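Local coordinates for protein transcriptional regulator, GntR family (PDB 3SXM) that probably acts as a DNA-binding transcription factor of the GntR family, of which this is the all-helical, metal-binding FCD domain, at residues R95-L106 and K121-E132. The protein carries 3 engineered substitutions. Residues are numbered along the deposited sequence; the frame is centred on the assembly and turned at random. Where two conformers were deposited one is given.
Sequences RYVVSNREHKEL and KLKEHLKNVEAE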
loop_
_atom_site.group_PDB
_atom_site.type_symbol
_atom_site.label_atom_id
_atom_site.label_comp_id
_atom_site.label_asym_id
_atom_site.label_seq_id
_atom_site.Cartn_x
_atom_site.Cartn_y
_atom_site.Cartn_z
ATOM N N ARG A 95 -5.548 24.650 2.463
ATOM C CA ARG A 95 -4.166 24.979 2.135
ATOM C C ARG A 95 -3.944 25.328 0.678
ATOM O O ARG A 95 -2.835 25.114 0.173
ATOM C CB ARG A 95 -3.423 23.746 2.649
ATOM C CG ARG A 95 -2.002 23.913 2.875
ATOM C CD ARG A 95 -1.477 22.628 3.512
ATOM N NE ARG A 95 -0.042 22.719 3.581
ATOM C CZ ARG A 95 0.785 22.145 2.708
ATOM N NH1 ARG A 95 0.307 21.488 1.651
ATOM N NH2 ARG A 95 2.074 22.275 2.923
ATOM N N TYR A 96 -4.966 25.768 -0.039
ATOM C CA TYR A 96 -4.918 25.800 -1.517
ATOM C C TYR A 96 -3.634 26.249 -2.214
ATOM O O TYR A 96 -3.084 25.568 -3.091
ATOM C CB TYR A 96 -6.110 26.643 -2.032
ATOM C CG TYR A 96 -7.456 26.258 -1.497
ATOM C CD1 TYR A 96 -7.860 24.946 -1.414
ATOM C CD2 TYR A 96 -8.329 27.220 -1.054
ATOM C CE1 TYR A 96 -9.095 24.584 -0.916
ATOM C CE2 TYR A 96 -9.582 26.879 -0.540
ATOM C CZ TYR A 96 -9.957 25.552 -0.472
ATOM O OH TYR A 96 -11.185 25.177 0.045
ATOM N N VAL A 97 -3.127 27.399 -1.823
ATOM C CA VAL A 97 -1.982 27.956 -2.512
ATOM C C VAL A 97 -0.787 27.054 -2.381
ATOM O O VAL A 97 -0.092 26.789 -3.366
ATOM C CB VAL A 97 -1.692 29.347 -1.969
ATOM C CG1 VAL A 97 -0.302 29.846 -2.424
ATOM C CG2 VAL A 97 -2.778 30.279 -2.453
ATOM N N VAL A 98 -0.510 26.627 -1.163
ATOM C CA VAL A 98 0.664 25.839 -0.918
ATOM C C VAL A 98 0.519 24.423 -1.497
ATOM O O VAL A 98 1.474 23.906 -2.073
ATOM C CB VAL A 98 1.037 25.818 0.566
ATOM C CG1 VAL A 98 2.240 24.894 0.796
ATOM C CG2 VAL A 98 1.348 27.209 1.048
ATOM N N SER A 99 -0.663 23.805 -1.401
ATOM C CA SER A 99 -0.824 22.466 -2.001
ATOM C C SER A 99 -0.744 22.557 -3.520
ATOM O O SER A 99 -0.163 21.642 -4.175
ATOM C CB SER A 99 -2.130 21.837 -1.536
ATOM O OG SER A 99 -1.971 21.423 -0.192
ATOM N N ASN A 100 -1.225 23.634 -4.081
ATOM C CA ASN A 100 -1.168 23.772 -5.508
ATOM C C ASN A 100 0.285 23.898 -5.968
ATOM O O ASN A 100 0.689 23.345 -6.990
ATOM C CB ASN A 100 -1.995 24.946 -5.945
ATOM C CG ASN A 100 -1.943 25.138 -7.387
ATOM O OD1 ASN A 100 -2.505 24.349 -8.137
ATOM N ND2 ASN A 100 -1.239 26.175 -7.816
ATOM N N ARG A 101 1.081 24.626 -5.204
ATOM C CA ARG A 101 2.480 24.781 -5.520
ATOM C C ARG A 101 3.211 23.435 -5.432
ATOM O O ARG A 101 4.023 23.106 -6.290
ATOM C CB ARG A 101 3.092 25.795 -4.581
ATOM C CG ARG A 101 4.386 26.337 -5.041
ATOM C CD ARG A 101 4.969 27.185 -3.947
ATOM N NE ARG A 101 4.465 28.548 -3.936
ATOM C CZ ARG A 101 4.076 29.193 -2.843
ATOM N NH1 ARG A 101 4.114 28.577 -1.669
ATOM N NH2 ARG A 101 3.647 30.441 -2.922
ATOM N N GLU A 102 2.929 22.666 -4.389
ATOM C CA GLU A 102 3.537 21.333 -4.222
ATOM C C GLU A 102 3.167 20.421 -5.385
ATOM O O GLU A 102 4.013 19.685 -5.891
ATOM C CB GLU A 102 3.141 20.717 -2.881
ATOM C CG GLU A 102 3.779 21.434 -1.670
ATOM C CD GLU A 102 3.142 21.043 -0.315
ATOM O OE1 GLU A 102 2.067 20.379 -0.308
ATOM O OE2 GLU A 102 3.766 21.473 0.693
ATOM N N HIS A 103 1.909 20.494 -5.803
ATOM C CA HIS A 103 1.443 19.684 -6.940
ATOM C C HIS A 103 2.103 20.094 -8.229
ATOM O O HIS A 103 2.524 19.238 -9.038
ATOM C CB HIS A 103 -0.045 19.788 -7.124
ATOM C CG HIS A 103 -0.798 19.013 -6.118
ATOM N ND1 HIS A 103 -2.080 19.334 -5.728
ATOM C CD2 HIS A 103 -0.430 17.942 -5.378
ATOM C CE1 HIS A 103 -2.472 18.476 -4.801
ATOM N NE2 HIS A 103 -1.498 17.598 -4.598
ATOM N N LYS A 104 2.197 21.388 -8.463
ATOM C CA LYS A 104 2.878 21.844 -9.654
ATOM C C LYS A 104 4.280 21.277 -9.741
ATOM O O LYS A 104 4.705 20.821 -10.824
ATOM C CB LYS A 104 2.943 23.385 -9.662
ATOM C CG LYS A 104 3.600 23.942 -10.910
ATOM C CD LYS A 104 3.759 25.457 -10.925
ATOM C CE LYS A 104 4.645 25.851 -12.138
ATOM N NZ LYS A 104 4.935 27.286 -12.222
ATOM N N GLU A 105 5.039 21.343 -8.649
ATOM C CA GLU A 105 6.401 20.880 -8.607
ATOM C C GLU A 105 6.512 19.363 -8.674
ATOM O O GLU A 105 7.417 18.849 -9.366
ATOM C CB GLU A 105 7.115 21.506 -7.401
ATOM C CG GLU A 105 7.266 23.026 -7.643
ATOM C CD GLU A 105 7.852 23.797 -6.503
ATOM O OE1 GLU A 105 7.807 23.359 -5.335
ATOM O OE2 GLU A 105 8.346 24.902 -6.828
ATOM N N LEU A 106 5.584 18.687 -8.031
ATOM C CA LEU A 106 5.532 17.214 -8.148
ATOM C C LEU A 106 5.367 16.829 -9.617
ATOM O O LEU A 106 6.053 15.934 -10.141
ATOM C CB LEU A 106 4.377 16.692 -7.311
ATOM C CG LEU A 106 3.988 15.215 -7.460
ATOM C CD1 LEU A 106 5.142 14.310 -7.162
ATOM C CD2 LEU A 106 2.851 14.913 -6.552
ATOM N N LYS A 121 8.670 14.282 -3.240
ATOM C CA LYS A 121 7.722 15.402 -3.192
ATOM C C LYS A 121 6.313 14.944 -2.801
ATOM O O LYS A 121 5.611 15.658 -2.082
ATOM C CB LYS A 121 7.663 16.150 -4.537
ATOM C CG LYS A 121 6.930 17.488 -4.514
ATOM C CD LYS A 121 7.751 18.524 -3.651
ATOM C CE LYS A 121 7.218 19.909 -3.678
ATOM N NZ LYS A 121 8.047 20.720 -2.696
ATOM N N LEU A 122 5.891 13.784 -3.280
ATOM C CA LEU A 122 4.612 13.239 -2.919
ATOM C C LEU A 122 4.563 12.985 -1.388
ATOM O O LEU A 122 3.588 13.347 -0.724
ATOM C CB LEU A 122 4.309 11.985 -3.759
ATOM C CG LEU A 122 3.025 11.245 -3.333
ATOM C CD1 LEU A 122 1.813 12.120 -3.403
ATOM C CD2 LEU A 122 2.773 10.023 -4.204
ATOM N N LYS A 123 5.590 12.351 -0.843
ATOM C CA LYS A 123 5.673 12.051 0.597
ATOM C C LYS A 123 5.674 13.372 1.362
ATOM O O LYS A 123 4.966 13.501 2.343
ATOM C CB LYS A 123 6.922 11.255 0.948
ATOM C CG LYS A 123 6.869 9.809 0.467
ATOM C CD LYS A 123 8.181 9.113 0.800
ATOM C CE LYS A 123 8.141 7.683 0.353
ATOM N NZ LYS A 123 9.452 6.957 0.495
ATOM N N GLU A 124 6.461 14.329 0.913
ATOM C CA GLU A 124 6.518 15.639 1.584
ATOM C C GLU A 124 5.161 16.300 1.588
ATOM O O GLU A 124 4.740 16.867 2.607
ATOM C CB GLU A 124 7.538 16.558 0.888
ATOM C CG GLU A 124 8.968 16.104 1.039
ATOM C CD GLU A 124 9.911 16.847 0.067
ATOM O OE1 GLU A 124 9.446 17.829 -0.587
ATOM O OE2 GLU A 124 11.108 16.442 -0.020
ATOM N N HIS A 125 4.462 16.261 0.447
ATOM C CA HIS A 125 3.155 16.855 0.347
ATOM C C HIS A 125 2.199 16.256 1.366
ATOM O O HIS A 125 1.484 16.970 2.100
ATOM C CB HIS A 125 2.603 16.672 -1.068
ATOM C CG HIS A 125 1.144 16.920 -1.181
ATOM N ND1 HIS A 125 0.614 18.196 -1.114
ATOM C CD2 HIS A 125 0.092 16.077 -1.256
ATOM C CE1 HIS A 125 -0.697 18.123 -1.193
ATOM N NE2 HIS A 125 -1.045 16.852 -1.269
ATOM N N LEU A 126 2.157 14.931 1.431
ATOM C CA LEU A 126 1.206 14.286 2.302
ATOM C C LEU A 126 1.576 14.495 3.761
ATOM O O LEU A 126 0.661 14.723 4.577
ATOM C CB LEU A 126 1.125 12.779 1.915
ATOM C CG LEU A 126 0.470 12.505 0.544
ATOM C CD1 LEU A 126 0.632 11.045 0.145
ATOM C CD2 LEU A 126 -1.035 12.896 0.544
ATOM N N LYS A 127 2.855 14.456 4.112
ATOM C CA LYS A 127 3.283 14.701 5.490
ATOM C C LYS A 127 3.034 16.154 5.881
ATOM O O LYS A 127 2.715 16.431 7.030
ATOM C CB LYS A 127 4.706 14.275 5.768
ATOM C CG LYS A 127 4.867 12.778 5.552
ATOM C CD LYS A 127 5.857 12.115 6.449
ATOM C CE LYS A 127 6.114 10.692 5.978
ATOM N NZ LYS A 127 6.788 9.789 6.966
ATOM N N ASN A 128 3.159 17.057 4.920
ATOM C CA ASN A 128 2.940 18.497 5.190
ATOM C C ASN A 128 1.474 18.751 5.423
ATOM O O ASN A 128 1.130 19.487 6.378
ATOM C CB ASN A 128 3.417 19.351 4.002
ATOM C CG ASN A 128 4.942 19.518 3.936
ATOM O OD1 ASN A 128 5.672 19.196 4.864
ATOM N ND2 ASN A 128 5.410 20.074 2.829
ATOM N N VAL A 129 0.605 18.184 4.590
ATOM C CA VAL A 129 -0.842 18.244 4.769
ATOM C C VAL A 129 -1.212 17.709 6.156
ATOM O O VAL A 129 -1.945 18.346 6.920
ATOM C CB VAL A 129 -1.542 17.511 3.636
ATOM C CG1 VAL A 129 -2.957 17.181 3.959
ATOM C CG2 VAL A 129 -1.406 18.322 2.353
ATOM N N GLU A 130 -0.681 16.555 6.496
ATOM C CA GLU A 130 -0.933 15.919 7.773
ATOM C C GLU A 130 -0.570 16.861 8.915
ATOM O O GLU A 130 -1.391 17.076 9.821
ATOM C CB GLU A 130 -0.136 14.617 7.880
ATOM C CG GLU A 130 -0.316 13.871 9.172
ATOM C CD GLU A 130 0.490 12.606 9.179
ATOM O OE1 GLU A 130 1.646 12.615 8.696
ATOM O OE2 GLU A 130 -0.058 11.582 9.586
ATOM N N ALA A 131 0.641 17.377 8.894
ATOM C CA ALA A 131 1.142 18.186 9.984
ATOM C C ALA A 131 0.278 19.424 10.153
ATOM O O ALA A 131 -0.020 19.832 11.295
ATOM C CB ALA A 131 2.616 18.541 9.751
ATOM N N GLU A 132 -0.095 20.052 9.047
ATOM C CA GLU A 132 -0.848 21.291 9.141
ATOM C C GLU A 132 -2.267 21.020 9.593
ATOM O O GLU A 132 -2.863 21.818 10.326
ATOM C CB GLU A 132 -0.859 21.993 7.775
ATOM C CG GLU A 132 0.395 22.576 7.348
ATOM C CD GLU A 132 0.249 24.081 7.169
ATOM O OE1 GLU A 132 1.229 24.806 7.426
ATOM O OE2 GLU A 132 -0.857 24.536 6.791
HETATM O O HOH W 1 3.417 23.344 5.534
HETATM O O HOH W 2 9.896 22.331 -4.157
HETATM O O HOH W 3 6.308 22.932 -3.187
#
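Glu102 reaches from helix 96-111 to His125 and Asn128 on helix 115-135. Glu102 CB lies 4.0 Å from His125 ND1. CG stands anti to the carbonyl carbon (chi1 -69°), and the extended chain carries the carboxylate into the groove between the helices. Glu102 OE1 accepts from His125 ND1 at 2.7 Å, nearly along its C-O axis. The carboxylate and imidazole planes are almost perpendicular, at 88°. Glu102 OE2 accepts from Asn128 ND2 at 3.0 Å, from above the carboxylate plane. Arg95 grips the same group end-on, NH1 to OE1 and NH2 to OE2. Each oxygen thus has two donors, from opposite faces of the carboxylate, which fixes its rotation. The buried charge is paired, and the bond to OE1 is consistent with His125 NE2 being the nitrogen offered to a metal.

Arg95 NH2 also packs 3.4 Å from Asn128 CB, and a water links it to Glu132 OE1. At the other end, two waters join Glu105 OE1 to Lys121 NZ, while Leu106 CD1 packs 4.2 Å from Leu122 CB.

His103 NE2 lies over one face of the His125 ring and is hydrogen-bonded to His63. Both contact histidines bind zinc in another structure of this protein, with Asp59 and His63; this chain is metal-free. Segments 96-106 and 121-132 run antiparallel (168°), their axes 9.9 Å apart at closest approach. Helix 51-68 borders the first through Ser99 and His103, and helix 5-25 covers Leu122 of the second.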